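Local atomic coordinates of esterase (uncultured bacterium pCosCE1, PDB entry 7ATL), a protein that hydrolyses carboxylic esters as a family VIII carboxylesterase of the beta-lactamase clan and also shows promiscuous acyltransferase activity. Residues S28-A33 with V357-N362; A328-H333 with Q375-V380; N334-W339 with F348-A353. All coordinates share one frame; numbering follows the deposited sequence.

From the N terminus, strand 27-34 comes first, and its partner in contact 1, strand 355-361, follows more than 320 residues later. Contact 1 therefore closes a very long loop. Contact 2 opens inside that loop, at 328-333, but ends beyond it on helix 372-381, so contacts 1 and 2 cross. Contact 3 is a hairpin closure between strands 337-341 and 345-350, and it is nested inside the loops of both others. Contacts 1 and 3 belong to one antiparallel sheet, in which strands 345-350 and 355-361 are neighbours. Contact 2 ties the C-terminal helix to the loop leading into the hairpin. Val380 packs on Ile32 and Val357 of contact 1.

Contact 1: S28-A33 with V357-N362; sequences SVVLIA and VVALTN
Strands 27-34 and 355-361 are antiparallel neighbours in the central sheet of the beta-lactamase-type fold. The strand pieces 28-33 and 357-361 run antiparallel (175°), with axes 4.7 Å apart at closest. Two hydrogen-bonded pairs, Val29 with Leu360 and Leu31 with Val358, hold the register by four backbone bonds. The straightest is Val358 N to Leu31 O, 3.0 Å long with 170° at the hydrogen.

Val29, Leu31, Val358 and Leu360 lie on one face of the sheet. Here Leu31 CB lies 4.5 Å from Val358 CB. Helix 271-283 packs on this face and touches Val29, Leu31 and Val358.

Ser28, Val30, Ile32, Val357, Ala359 and Thr361 lie on the other face, toward helix 372-381. Val30 has CG1 anti to the backbone N. Val30 CG2, beside that N, reaches Ala359 CB at 4.2 Å. Ile32 turns CG1 anti to its carbonyl carbon, and this atom meets Val357 CG2 at 4.2 Å. Val380 of the helix packs on both residues.

The polar groups lie at the Ser28 end. Ser28 OG occupies the crowded position between N and carbonyl carbon (chi1 77°) and bonds to Tyr372 OH. Thr361 OG1 is hydrogen-bonded to Gly344 O and Thr363 N, so its hydroxyl is engaged beyond the strand pair. Its methyl, anti to the carbonyl carbon, does the touching across the strands: Thr361 CG2 lies 4.0 Å from Ser28 CB.

Contact 2: A328-H333 with Q375-V380; sequences AATPQH and QIRDAV
Arg377 reaches from helix 372-381 and lays its side chain against the loop 328-333. Its CG is anti to the backbone N (chi1 171°), and the chain bends at chi3 (64°). Pro331 CD lies over one face of the guanidinium, toward its rim, 3.8 Å from Arg377 NE. Thr330 and Gln332 each cross the arginine at about a right angle. Thr330 OG1 lies 3.4 Å from Arg377 CD. Gln332 CD, the amide carbon, lies 3.8 Å from Arg377 CD, and the amide and guanidinium planes are 71° apart.

Asp378, the next residue on the helix, helps set the guanidinium. Arg377 NE donates to Asp378 OD1 at 2.9 Å, a salt bridge that meets the oxygen from above the carboxylate plane. A weak second bond runs from Arg377 NH2 to the same oxygen.

The contact joins helix 372-381 to the loop between helix 325-328 and strand 337-341, at the surface of the beta-lactamase-type fold. The loop begins with a Schellman motif, in which Ala329 has positive phi. An ST turn follows: Gln332 N donates to Thr330 OG1 at 3.1 Å. Thr330 OG1, anti to its backbone N, in turn donates to Gln332 OE1 at 2.6 Å. One hydroxyl thus grips Gln332 twice and fixes its amide beside Arg377.

Further out, Gln332 NE2 bonds to Gln338 OE1, and Leu322 of strand 320-322 touches Thr330 and Gln332. On the helix side, Ile376 packs on Val15 of helix 3-21.

Contact 3: N334-W339 with F348-A353; sequences NGTLQW and FYDPQA
Segments 334-339 and 348-353 form the open end of a beta hairpin, strands 337-341 and 345-350, within the central antiparallel sheet. Leu337 and Tyr349 make a hydrogen-bonded pair. Leu337 N to Tyr349 O and Tyr349 N to Leu337 O are both 3.1 Å, nearly along the C=O axis.

The packing is tight on the face of Leu337 and Tyr349. Tyr349 holds CG in the crowded position between N and carbonyl carbon (chi1 71°), which brings its ring back across Leu337. Leu337 CB sits over one face of the ring, a CH-pi contact 3.8 Å from the Tyr349 centroid. Leu337 CD2 reaches Tyr349 CE2 at 3.5 Å. Helix 271-283 packs on both residues, and Tyr349 OH bonds to Arg298 NH1. Close packing continues at Gly335, which has positive phi: its O presses directly on CG and CD of the Pro351 ring.

On the other face, Gln338 and Phe348 lie side by side, pointing the same way. Gln338 OE1 comes 3.6 Å from Phe348 CD2, and Gln338 NE2 bonds to Gln309 OE1. Beyond the paired residues, Thr336 OG1 lies 3.4 Å from Asp350 CB and is hydrogen-bonded to His333 O. Asp350 OD2 is bonded to Tyr381 OH and His333 ND1.

The solvent side is looser. Gln352 is exposed and deposited in two conformers. Gln352 NE2 lies 3.1 Å from Asn334 O, but the angle is too poor for a hydrogen bond. Asp350 anchors this turn with an Asx motif: Asp350 OD1 accepts from Ala353 N at 3.0 Å.

Contact 1: S28-A33 with V357-N362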
loop_
_atom_site.group_PDB
_atom_site.type_symbol
_atom_site.label_atom_id
_atom_site.label_comp_id
_atom_site.label_asym_id
_atom_site.label_seq_id
_atom_site.Cartn_x
_atom_site.Cartn_y
_atom_site.Cartn_z
ATOM N N SER A 28 -7.362 -7.348 14.355
ATOM C CA SER A 28 -7.429 -7.402 12.870
ATOM C C SER A 28 -8.881 -7.292 12.430
ATOM O O SER A 28 -9.780 -7.612 13.234
ATOM C CB SER A 28 -6.776 -8.637 12.290
ATOM O OG SER A 28 -7.610 -9.772 12.451
ATOM N N VAL A 29 -9.068 -6.786 11.218
ATOM C CA VAL A 29 -10.312 -6.928 10.422
ATOM C C VAL A 29 -9.941 -7.656 9.131
ATOM O O VAL A 29 -9.068 -7.149 8.428
ATOM C CB VAL A 29 -10.926 -5.553 10.147
ATOM C CG1 VAL A 29 -12.179 -5.675 9.295
ATOM C CG2 VAL A 29 -11.208 -4.824 11.445
ATOM N N VAL A 30 -10.543 -8.815 8.876
ATOM C CA VAL A 30 -10.294 -9.669 7.678
ATOM C C VAL A 30 -11.605 -9.846 6.897
ATOM O O VAL A 30 -12.580 -10.324 7.488
ATOM C CB VAL A 30 -9.713 -11.035 8.077
ATOM C CG1 VAL A 30 -9.647 -11.968 6.883
ATOM C CG2 VAL A 30 -8.350 -10.915 8.741
ATOM N N LEU A 31 -11.604 -9.487 5.615
ATOM C CA LEU A 31 -12.761 -9.587 4.684
ATOM C C LEU A 31 -12.389 -10.501 3.498
ATOM O O LEU A 31 -11.256 -10.386 2.947
ATOM C CB LEU A 31 -13.126 -8.188 4.186
ATOM C CG LEU A 31 -13.447 -7.130 5.246
ATOM C CD1 LEU A 31 -13.929 -5.833 4.594
ATOM C CD2 LEU A 31 -14.485 -7.605 6.245
ATOM N N ILE A 32 -13.285 -11.407 3.110
ATOM C CA ILE A 32 -13.099 -12.279 1.916
ATOM C C ILE A 32 -14.369 -12.218 1.066
ATOM O O ILE A 32 -15.473 -12.415 1.628
ATOM C CB ILE A 32 -12.749 -13.722 2.310
ATOM C CG1 ILE A 32 -11.512 -13.771 3.203
ATOM C CG2 ILE A 32 -12.596 -14.586 1.066
ATOM C CD1 ILE A 32 -11.526 -14.924 4.167
ATOM N N ALA A 33 -14.194 -11.944 -0.229
ATOM C CA ALA A 33 -15.244 -11.969 -1.265
ATOM C C ALA A 33 -14.935 -13.107 -2.236
ATOM O O ALA A 33 -13.737 -13.380 -2.471
ATOM C CB ALA A 33 -15.290 -10.638 -1.975
ATOM N N VAL A 357 -9.056 -10.762 -0.856
ATOM C CA VAL A 357 -8.740 -10.904 0.591
ATOM C C VAL A 357 -8.184 -9.571 1.073
ATOM O O VAL A 357 -7.306 -9.041 0.427
ATOM C CB VAL A 357 -7.751 -12.055 0.817
ATOM C CG1 VAL A 357 -7.233 -12.122 2.247
ATOM C CG2 VAL A 357 -8.388 -13.369 0.405
ATOM N N VAL A 358 -8.721 -9.048 2.158
ATOM C CA VAL A 358 -8.187 -7.850 2.867
ATOM C C VAL A 358 -7.913 -8.257 4.319
ATOM O O VAL A 358 -8.830 -8.763 4.992
ATOM C CB VAL A 358 -9.164 -6.665 2.784
ATOM C CG1 VAL A 358 -8.750 -5.560 3.742
ATOM C CG2 VAL A 358 -9.285 -6.132 1.371
ATOM N N ALA A 359 -6.692 -8.051 4.782
ATOM C CA ALA A 359 -6.252 -8.426 6.139
ATOM C C ALA A 359 -5.548 -7.228 6.775
ATOM O O ALA A 359 -4.314 -7.119 6.641
ATOM C CB ALA A 359 -5.351 -9.619 6.029
ATOM N N LEU A 360 -6.322 -6.328 7.378
ATOM C CA LEU A 360 -5.795 -5.124 8.079
ATOM C C LEU A 360 -5.504 -5.503 9.523
ATOM O O LEU A 360 -6.373 -6.125 10.134
ATOM C CB LEU A 360 -6.832 -3.997 7.999
ATOM C CG LEU A 360 -7.194 -3.541 6.582
ATOM C CD1 LEU A 360 -7.953 -2.221 6.621
ATOM C CD2 LEU A 360 -5.971 -3.406 5.685
ATOM N N THR A 361 -4.320 -5.188 10.032
ATOM C CA THR A 361 -3.985 -5.348 11.475
ATOM C C THR A 361 -3.393 -4.047 12.009
ATOM O O THR A 361 -3.072 -3.152 11.236
ATOM C CB THR A 361 -3.049 -6.532 11.791
ATOM O OG1 THR A 361 -1.686 -6.114 11.805
ATOM C CG2 THR A 361 -3.209 -7.705 10.846
ATOM N N ASN A 362 -3.274 -3.973 13.320
ATOM C CA ASN A 362 -2.742 -2.795 14.025
ATOM C C ASN A 362 -1.391 -3.212 14.586
ATOM O O ASN A 362 -0.950 -2.585 15.530
ATOM C CB ASN A 362 -3.719 -2.337 15.102
ATOM C CG ASN A 362 -3.911 -3.374 16.191
ATOM O OD1 ASN A 362 -3.277 -4.431 16.176
ATOM N ND2 ASN A 362 -4.756 -3.068 17.160
#

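Contact 2: A328-H333 with Q375-V380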
loop_
_atom_site.group_PDB
_atom_site.type_symbol
_atom_site.label_atom_id
_atom_site.label_comp_id
_atom_site.label_asym_id
_atom_site.label_seq_id
_atom_site.Cartn_x
_atom_site.Cartn_y
_atom_site.Cartn_z
ATOM N N ALA A 328 6.858 -19.904 -5.861
ATOM C CA ALA A 328 6.460 -19.022 -4.727
ATOM C C ALA A 328 5.786 -19.815 -3.604
ATOM O O ALA A 328 5.577 -19.244 -2.497
ATOM C CB ALA A 328 5.534 -17.939 -5.212
ATOM N N ALA A 329 5.422 -21.066 -3.901
ATOM C CA ALA A 329 4.914 -22.053 -2.923
ATOM C C ALA A 329 3.719 -21.424 -2.223
ATOM O O ALA A 329 3.766 -21.293 -1.008
ATOM C CB ALA A 329 6.007 -22.433 -1.954
ATOM N N THR A 330 2.748 -20.993 -3.029
ATOM C CA THR A 330 1.472 -20.358 -2.633
ATOM C C THR A 330 0.343 -21.137 -3.303
ATOM O O THR A 330 0.484 -21.529 -4.465
ATOM C CB THR A 330 1.440 -18.878 -3.051
ATOM O OG1 THR A 330 0.200 -18.255 -2.673
ATOM C CG2 THR A 330 1.625 -18.697 -4.544
ATOM N N PRO A 331 -0.827 -21.319 -2.634
ATOM C CA PRO A 331 -2.031 -21.820 -3.300
ATOM C C PRO A 331 -2.683 -20.746 -4.187
ATOM O O PRO A 331 -3.644 -21.058 -4.859
ATOM C CB PRO A 331 -2.953 -22.188 -2.127
ATOM C CG PRO A 331 -2.580 -21.186 -1.054
ATOM C CD PRO A 331 -1.082 -20.992 -1.221
ATOM N N GLN A 332 -2.183 -19.505 -4.162
ATOM C CA GLN A 332 -2.674 -18.434 -5.074
ATOM C C GLN A 332 -2.335 -18.846 -6.509
ATOM O O GLN A 332 -1.379 -19.583 -6.704
ATOM C CB GLN A 332 -2.048 -17.078 -4.761
ATOM C CG GLN A 332 -2.323 -16.577 -3.359
ATOM C CD GLN A 332 -1.357 -15.513 -2.896
ATOM O OE1 GLN A 332 -0.138 -15.667 -2.931
ATOM N NE2 GLN A 332 -1.925 -14.415 -2.436
ATOM N N HIS A 333 -3.118 -18.394 -7.472
ATOM C CA HIS A 333 -2.948 -18.759 -8.897
ATOM C C HIS A 333 -2.223 -17.621 -9.632
ATOM O O HIS A 333 -2.343 -16.445 -9.219
ATOM C CB HIS A 333 -4.308 -19.082 -9.528
ATOM C CG HIS A 333 -5.012 -20.275 -8.963
ATOM N ND1 HIS A 333 -5.773 -20.209 -7.821
ATOM C CD2 HIS A 333 -5.153 -21.539 -9.436
ATOM C CE1 HIS A 333 -6.305 -21.394 -7.588
ATOM N NE2 HIS A 333 -5.947 -22.224 -8.565
ATOM N N GLN A 375 -0.840 -17.403 6.806
ATOM C CA GLN A 375 -1.744 -18.396 7.429
ATOM C C GLN A 375 -3.176 -18.015 7.081
ATOM O O GLN A 375 -3.997 -18.932 6.925
ATOM C CB GLN A 375 -1.607 -18.436 8.945
ATOM C CG GLN A 375 -0.290 -19.009 9.431
ATOM C CD GLN A 375 -0.060 -18.537 10.844
ATOM O OE1 GLN A 375 -0.580 -17.505 11.278
ATOM N NE2 GLN A 375 0.734 -19.292 11.577
ATOM N N ILE A 376 -3.473 -16.717 6.987
ATOM C CA ILE A 376 -4.797 -16.261 6.483
ATOM C C ILE A 376 -4.937 -16.750 5.036
ATOM O O ILE A 376 -5.961 -17.396 4.723
ATOM C CB ILE A 376 -4.966 -14.740 6.594
ATOM C CG1 ILE A 376 -5.020 -14.297 8.061
ATOM C CG2 ILE A 376 -6.203 -14.300 5.812
ATOM C CD1 ILE A 376 -6.344 -14.592 8.750
ATOM N N ARG A 377 -3.922 -16.475 4.214
ATOM C CA ARG A 377 -3.874 -16.857 2.786
ATOM C C ARG A 377 -4.242 -18.342 2.698
ATOM O O ARG A 377 -5.228 -18.690 2.008
ATOM C CB ARG A 377 -2.486 -16.555 2.210
ATOM C CG ARG A 377 -2.274 -17.103 0.805
ATOM C CD ARG A 377 -0.819 -17.278 0.416
ATOM N NE ARG A 377 -0.129 -18.268 1.221
ATOM C CZ ARG A 377 1.154 -18.603 1.088
ATOM N NH1 ARG A 377 1.917 -18.033 0.168
ATOM N NH2 ARG A 377 1.664 -19.519 1.892
ATOM N N ASP A 378 -3.497 -19.170 3.420
ATOM C CA ASP A 378 -3.705 -20.639 3.516
ATOM C C ASP A 378 -5.148 -20.963 3.967
ATOM O O ASP A 378 -5.787 -21.839 3.344
ATOM C CB ASP A 378 -2.609 -21.237 4.399
ATOM C CG ASP A 378 -1.260 -21.250 3.709
ATOM O OD1 ASP A 378 -1.154 -20.638 2.616
ATOM O OD2 ASP A 378 -0.349 -21.889 4.240
ATOM N N ALA A 379 -5.685 -20.280 4.974
ATOM C CA ALA A 379 -7.066 -20.517 5.449
ATOM C C ALA A 379 -8.065 -20.243 4.319
ATOM O O ALA A 379 -9.095 -20.912 4.293
ATOM C CB ALA A 379 -7.382 -19.681 6.666
ATOM N N VAL A 380 -7.801 -19.288 3.425
ATOM C CA VAL A 380 -8.765 -18.949 2.338
ATOM C C VAL A 380 -8.852 -20.130 1.358
ATOM O O VAL A 380 -9.972 -20.505 0.992
ATOM C CB VAL A 380 -8.394 -17.627 1.646
ATOM C CG1 VAL A 380 -9.262 -17.354 0.426
ATOM C CG2 VAL A 380 -8.489 -16.463 2.622
#

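Contact 3: N334-W339 with F348-A353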
loop_
_atom_site.group_PDB
_atom_site.type_symbol
_atom_site.label_atom_id
_atom_site.label_comp_id
_atom_site.label_asym_id
_atom_site.label_seq_id
_atom_site.Cartn_x
_atom_site.Cartn_y
_atom_site.Cartn_z
ATOM N N ASN A 334 -1.537 -17.958 -10.720
ATOM C CA ASN A 334 -0.860 -16.967 -11.576
ATOM C C ASN A 334 -1.858 -15.879 -11.936
ATOM O O ASN A 334 -3.018 -16.219 -12.138
ATOM C CB ASN A 334 -0.232 -17.628 -12.789
ATOM C CG ASN A 334 0.864 -18.594 -12.391
ATOM O OD1 ASN A 334 1.533 -18.469 -11.366
ATOM N ND2 ASN A 334 1.043 -19.598 -13.210
ATOM N N GLY A 335 -1.399 -14.622 -11.963
ATOM C CA GLY A 335 -2.214 -13.421 -12.238
ATOM C C GLY A 335 -2.662 -12.699 -10.969
ATOM O O GLY A 335 -3.254 -11.609 -11.096
ATOM N N THR A 336 -2.446 -13.316 -9.801
ATOM C CA THR A 336 -2.748 -12.757 -8.467
ATOM C C THR A 336 -2.017 -11.423 -8.324
ATOM O O THR A 336 -0.830 -11.357 -8.670
ATOM C CB THR A 336 -2.353 -13.726 -7.353
ATOM O OG1 THR A 336 -3.341 -14.747 -7.336
ATOM C CG2 THR A 336 -2.321 -13.083 -5.990
ATOM N N LEU A 337 -2.743 -10.392 -7.913
ATOM C CA LEU A 337 -2.190 -9.058 -7.592
ATOM C C LEU A 337 -2.187 -8.953 -6.073
ATOM O O LEU A 337 -3.237 -9.228 -5.483
ATOM C CB LEU A 337 -3.059 -7.971 -8.229
ATOM C CG LEU A 337 -2.454 -6.568 -8.213
ATOM C CD1 LEU A 337 -1.281 -6.487 -9.184
ATOM C CD2 LEU A 337 -3.505 -5.514 -8.540
ATOM N N GLN A 338 -1.058 -8.585 -5.471
ATOM C CA GLN A 338 -0.910 -8.548 -3.996
ATOM C C GLN A 338 0.027 -7.422 -3.595
ATOM O O GLN A 338 1.007 -7.190 -4.297
ATOM C CB GLN A 338 -0.309 -9.858 -3.497
ATOM C CG GLN A 338 0.029 -9.871 -2.008
ATOM C CD GLN A 338 0.419 -11.266 -1.598
ATOM O OE1 GLN A 338 -0.415 -12.133 -1.440
ATOM N NE2 GLN A 338 1.705 -11.511 -1.450
ATOM N N TRP A 339 -0.240 -6.814 -2.453
ATOM C CA TRP A 339 0.739 -5.962 -1.736
ATOM C C TRP A 339 0.281 -5.837 -0.283
ATOM O O TRP A 339 -0.683 -6.551 0.082
ATOM C CB TRP A 339 0.871 -4.617 -2.457
ATOM C CG TRP A 339 2.212 -3.989 -2.304
ATOM C CD1 TRP A 339 2.470 -2.779 -1.750
ATOM C CD2 TRP A 339 3.476 -4.537 -2.704
ATOM N NE1 TRP A 339 3.808 -2.536 -1.760
ATOM C CE2 TRP A 339 4.457 -3.603 -2.326
ATOM C CE3 TRP A 339 3.885 -5.716 -3.341
ATOM C CZ2 TRP A 339 5.819 -3.816 -2.563
ATOM C CZ3 TRP A 339 5.227 -5.929 -3.574
ATOM C CH2 TRP A 339 6.180 -4.985 -3.193
ATOM N N PHE A 348 -4.910 -9.105 -1.586
ATOM C CA PHE A 348 -4.701 -9.741 -2.905
ATOM C C PHE A 348 -6.068 -10.055 -3.489
ATOM O O PHE A 348 -7.026 -10.242 -2.724
ATOM C CB PHE A 348 -3.798 -10.981 -2.811
ATOM C CG PHE A 348 -4.330 -12.159 -2.025
ATOM C CD1 PHE A 348 -5.189 -13.082 -2.609
ATOM C CD2 PHE A 348 -3.940 -12.373 -0.708
ATOM C CE1 PHE A 348 -5.650 -14.178 -1.891
ATOM C CE2 PHE A 348 -4.404 -13.469 0.006
ATOM C CZ PHE A 348 -5.260 -14.366 -0.583
ATOM N N TYR A 349 -6.135 -10.067 -4.810
ATOM C CA TYR A 349 -7.191 -10.761 -5.574
ATOM C C TYR A 349 -6.480 -11.826 -6.389
ATOM O O TYR A 349 -5.376 -11.535 -6.859
ATOM C CB TYR A 349 -8.019 -9.788 -6.411
ATOM C CG TYR A 349 -7.318 -9.188 -7.594
ATOM C CD1 TYR A 349 -6.977 -9.966 -8.674
ATOM C CD2 TYR A 349 -7.087 -7.826 -7.679
ATOM C CE1 TYR A 349 -6.386 -9.419 -9.802
ATOM C CE2 TYR A 349 -6.510 -7.254 -8.803
ATOM C CZ TYR A 349 -6.150 -8.061 -9.865
ATOM O OH TYR A 349 -5.555 -7.559 -10.976
ATOM N N ASP A 350 -7.077 -13.012 -6.453
ATOM C CA ASP A 350 -6.719 -14.107 -7.384
ATOM C C ASP A 350 -7.748 -14.081 -8.525
ATOM O O ASP A 350 -8.928 -14.403 -8.313
ATOM C CB ASP A 350 -6.640 -15.404 -6.573
ATOM C CG ASP A 350 -6.372 -16.633 -7.412
ATOM O OD1 ASP A 350 -6.767 -16.615 -8.598
ATOM O OD2 ASP A 350 -5.785 -17.596 -6.865
ATOM N N PRO A 351 -7.363 -13.669 -9.764
ATOM C CA PRO A 351 -8.322 -13.546 -10.871
ATOM C C PRO A 351 -8.917 -14.899 -11.281
ATOM O O PRO A 351 -10.064 -14.893 -11.622
ATOM C CB PRO A 351 -7.509 -12.942 -12.017
ATOM C CG PRO A 351 -6.092 -13.375 -11.713
ATOM C CD PRO A 351 -5.993 -13.339 -10.198
ATOM N N GLN A 352 -8.150 -15.996 -11.166
ATOM C CA GLN A 352 -8.622 -17.352 -11.554
ATOM C C GLN A 352 -9.681 -17.827 -10.532
ATOM O O GLN A 352 -10.693 -18.414 -10.983
ATOM C CB GLN A 352 -7.422 -18.288 -11.784
ATOM C CG GLN A 352 -6.821 -18.204 -13.197
ATOM C CD GLN A 352 -5.357 -18.588 -13.326
ATOM O OE1 GLN A 352 -4.858 -19.512 -12.688
ATOM N NE2 GLN A 352 -4.641 -17.886 -14.184
ATOM N N ALA A 353 -9.485 -17.580 -9.235
ATOM C CA ALA A 353 -10.410 -18.092 -8.198
ATOM C C ALA A 353 -11.549 -17.096 -7.954
ATOM O O ALA A 353 -12.420 -17.427 -7.183
ATOM C CB ALA A 353 -9.651 -18.427 -6.939
#